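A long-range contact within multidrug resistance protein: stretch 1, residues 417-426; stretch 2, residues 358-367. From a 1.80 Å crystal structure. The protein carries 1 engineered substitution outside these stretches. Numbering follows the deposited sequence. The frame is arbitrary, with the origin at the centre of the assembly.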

# COMPACT_ATOMS: atom_id res chain seq x y z
N ASN A 417 -19.38 -5.51 -24.28
CA ASN A 417 -18.39 -5.64 -23.23
C ASN A 417 -17.38 -6.79 -23.49
O ASN A 417 -16.20 -6.69 -23.10
CB ASN A 417 -19.06 -5.83 -21.89
CG ASN A 417 -19.80 -4.60 -21.43
OD1 ASN A 417 -20.73 -4.67 -20.59
ND2 ASN A 417 -19.41 -3.48 -21.94
N LEU A 418 -17.85 -7.86 -24.11
CA LEU A 418 -16.98 -9.01 -24.50
C LEU A 418 -16.05 -8.71 -25.65
O LEU A 418 -14.89 -9.18 -25.69
CB LEU A 418 -17.80 -10.28 -24.80
CG LEU A 418 -18.40 -11.02 -23.60
CD1 LEU A 418 -19.37 -12.08 -24.10
CD2 LEU A 418 -17.33 -11.71 -22.74
N GLN A 419 -16.53 -7.92 -26.60
CA GLN A 419 -15.69 -7.38 -27.68
C GLN A 419 -14.60 -6.49 -27.15
O GLN A 419 -13.43 -6.62 -27.53
CB GLN A 419 -16.55 -6.63 -28.70
CG GLN A 419 -17.47 -7.57 -29.45
CD GLN A 419 -18.51 -6.87 -30.29
OE1 GLN A 419 -18.90 -5.73 -30.02
NE2 GLN A 419 -18.97 -7.57 -31.33
N SER A 420 -14.94 -5.61 -26.20
CA SER A 420 -13.94 -4.82 -25.50
C SER A 420 -12.95 -5.66 -24.72
O SER A 420 -11.75 -5.33 -24.64
CB SER A 420 -14.60 -3.82 -24.53
OG SER A 420 -13.59 -3.15 -23.78
N ARG A 421 -13.42 -6.77 -24.17
CA ARG A 421 -12.59 -7.68 -23.45
C ARG A 421 -11.46 -8.24 -24.31
O ARG A 421 -10.40 -8.55 -23.77
CB ARG A 421 -13.42 -8.79 -22.83
CG ARG A 421 -12.68 -9.77 -21.96
CD ARG A 421 -13.61 -10.65 -21.21
NE ARG A 421 -12.96 -11.68 -20.44
CZ ARG A 421 -12.41 -11.44 -19.24
NH1 ARG A 421 -12.42 -10.22 -18.71
NH2 ARG A 421 -11.85 -12.42 -18.56
N ALA A 422 -11.70 -8.38 -25.60
CA ALA A 422 -10.66 -8.88 -26.52
C ALA A 422 -9.47 -7.93 -26.53
O ALA A 422 -8.32 -8.36 -26.48
CB ALA A 422 -11.22 -9.07 -27.91
N PHE A 423 -9.75 -6.63 -26.56
CA PHE A 423 -8.71 -5.62 -26.48
C PHE A 423 -8.01 -5.68 -25.12
O PHE A 423 -6.79 -5.73 -25.07
CB PHE A 423 -9.30 -4.26 -26.76
CG PHE A 423 -8.31 -3.10 -26.76
CD1 PHE A 423 -6.98 -3.23 -27.15
CD2 PHE A 423 -8.74 -1.84 -26.37
CE1 PHE A 423 -6.13 -2.13 -27.19
CE2 PHE A 423 -7.90 -0.73 -26.38
CZ PHE A 423 -6.57 -0.88 -26.77
N SER A 424 -8.80 -5.75 -24.03
CA SER A 424 -8.25 -5.83 -22.70
C SER A 424 -7.34 -7.00 -22.51
O SER A 424 -6.29 -6.86 -21.86
CB SER A 424 -9.38 -5.85 -21.66
OG SER A 424 -9.98 -4.54 -21.65
N LEU A 425 -7.73 -8.15 -23.05
CA LEU A 425 -6.91 -9.36 -22.97
C LEU A 425 -5.63 -9.26 -23.77
O LEU A 425 -4.61 -9.87 -23.39
CB LEU A 425 -7.70 -10.61 -23.36
CG LEU A 425 -8.69 -11.01 -22.27
CD1 LEU A 425 -9.56 -12.15 -22.78
CD2 LEU A 425 -7.96 -11.36 -20.94
N ASP A 426 -5.68 -8.55 -24.89
CA ASP A 426 -4.46 -8.36 -25.66
C ASP A 426 -3.52 -7.53 -24.82
O ASP A 426 -2.32 -7.78 -24.76
CB ASP A 426 -4.75 -7.71 -27.02
CG ASP A 426 -3.61 -7.95 -28.01
OD1 ASP A 426 -3.30 -9.13 -28.24
OD2 ASP A 426 -2.97 -7.02 -28.52
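Stretch 2, residues 358-367: DVVTSSQALQ

Stretch 2 is helical throughout, with most phi/psi values near -65/-43 and Ala 365 the outlier at -73/-19, and it packs against the helix of stretch 1 in a nearly antiparallel sense. The two N-to-C directions differ by 153° (signed crossing angle -153°), and the axes approach to 10.2 Å. Because the helices run in opposing senses, Leu 366 comes beside Ala 422 (CA to CA 7.4 Å) while Val 359, earlier in stretch 2, comes beside Leu 425 (CA to CA 6.5 Å).

Apolar packing centres on Leu 366, whose side chain (chi1 t, chi2 p) enters as a knob the hole formed by Leu 418, Arg 421, Ala 422 and Leu 425. Its CD1 lies 3.9 Å from Leu 418 CD2 and 4.0 Å from Arg 421 CD; its CD2 lies 3.6 Å from Ala 422 CB and 4.1 Å from Leu 425 CD1. The branched leucine thus reaches several neighbours at once, and the small side chain of Ala 422 lets Leu 366 CD2 come within 3.5 Å of Ala 422 CA. Leu 425 points back toward stretch 2, its CD2 3.7 Å from Ser 362 CB.

Side-chain methyls also make van der Waals contacts with backbone carbonyl oxygens. Leu 425 CD1 lies 3.6 Å from Ser 362 O; serine is compact enough to let the leucine reach the backbone. Val 359 adds a smaller contact, CG1 to Leu 425 O at 3.9 Å.

Two waters bridge the helices. The O of water 1 lies 2.9 Å from Ser 362 O, to which it donates, and 2.9 Å from Arg 421 NE, from which it accepts; the long, extended arginine carries its guanidinium far enough to join this bridge. The O of water 2 lies 2.7 Å from Ser 363 OG, to which it donates, and 3.0 Å from Leu 425 O, to which it donates weakly. Ser 363 OG itself donates to Val 359 O at 2.7 Å, so this hydroxyl serves its own helix as well as the bridge.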

# COMPACT_ATOMS: atom_id res chain seq x y z
N ASP A 358 -3.55 -16.81 -16.53
CA ASP A 358 -4.88 -16.19 -16.55
C ASP A 358 -5.17 -15.61 -17.92
O ASP A 358 -6.26 -15.77 -18.44
CB ASP A 358 -5.01 -15.09 -15.51
CG ASP A 358 -5.35 -15.62 -14.12
OD1 ASP A 358 -5.30 -16.83 -13.88
OD2 ASP A 358 -5.66 -14.86 -13.18
N VAL A 359 -4.18 -14.96 -18.53
CA VAL A 359 -4.36 -14.41 -19.86
C VAL A 359 -4.71 -15.53 -20.86
O VAL A 359 -5.64 -15.39 -21.65
CB VAL A 359 -3.14 -13.64 -20.39
CG1 VAL A 359 -3.38 -13.26 -21.87
CG2 VAL A 359 -2.84 -12.41 -19.54
N VAL A 360 -4.01 -16.63 -20.76
CA VAL A 360 -4.26 -17.81 -21.59
C VAL A 360 -5.65 -18.37 -21.33
O VAL A 360 -6.44 -18.59 -22.25
CB VAL A 360 -3.22 -18.94 -21.34
CG1 VAL A 360 -3.63 -20.23 -22.05
CG2 VAL A 360 -1.81 -18.52 -21.76
N THR A 361 -5.99 -18.54 -20.07
CA THR A 361 -7.31 -19.02 -19.72
C THR A 361 -8.39 -18.16 -20.32
O THR A 361 -9.32 -18.66 -20.95
CB THR A 361 -7.44 -19.05 -18.18
OG1 THR A 361 -6.67 -20.15 -17.67
CG2 THR A 361 -8.84 -19.33 -17.77
N SER A 362 -8.27 -16.85 -20.17
CA SER A 362 -9.33 -15.98 -20.55
C SER A 362 -9.36 -15.81 -22.09
O SER A 362 -10.44 -15.67 -22.68
CB SER A 362 -9.21 -14.64 -19.86
OG SER A 362 -9.35 -14.79 -18.43
N SER A 363 -8.19 -15.77 -22.68
CA SER A 363 -8.07 -15.67 -24.13
C SER A 363 -8.73 -16.86 -24.80
O SER A 363 -9.48 -16.68 -25.75
CB SER A 363 -6.59 -15.50 -24.51
OG SER A 363 -6.18 -14.24 -24.01
N GLN A 364 -8.45 -18.05 -24.31
CA GLN A 364 -9.05 -19.28 -24.83
C GLN A 364 -10.58 -19.35 -24.61
O GLN A 364 -11.31 -19.90 -25.42
CB GLN A 364 -8.40 -20.50 -24.20
CG GLN A 364 -6.91 -20.66 -24.62
CD GLN A 364 -6.25 -21.94 -24.10
OE1 GLN A 364 -5.39 -22.50 -24.77
NE2 GLN A 364 -6.66 -22.40 -22.92
N ALA A 365 -11.05 -18.84 -23.49
CA ALA A 365 -12.50 -18.80 -23.24
C ALA A 365 -13.29 -17.76 -24.08
O ALA A 365 -14.50 -17.91 -24.23
CB ALA A 365 -12.77 -18.58 -21.75
N LEU A 366 -12.63 -16.76 -24.62
CA LEU A 366 -13.33 -15.57 -25.05
C LEU A 366 -14.20 -15.87 -26.27
O LEU A 366 -15.36 -15.43 -26.32
CB LEU A 366 -12.38 -14.43 -25.39
CG LEU A 366 -13.07 -13.12 -25.75
CD1 LEU A 366 -14.04 -12.61 -24.68
CD2 LEU A 366 -12.10 -12.05 -26.04
N GLN A 367 -13.68 -16.63 -27.23
CA GLN A 367 -14.42 -16.76 -28.50
C GLN A 367 -15.79 -17.40 -28.31
O GLN A 367 -16.75 -16.92 -28.85
CB GLN A 367 -13.63 -17.48 -29.61
CG GLN A 367 -14.36 -17.37 -30.99
CD GLN A 367 -14.61 -15.91 -31.41
OE1 GLN A 367 -13.67 -15.10 -31.55
NE2 GLN A 367 -15.88 -15.57 -31.56
O HOH W 1 -12.81 -14.28 -21.66
O HOH W 2 -4.52 -12.31 -25.05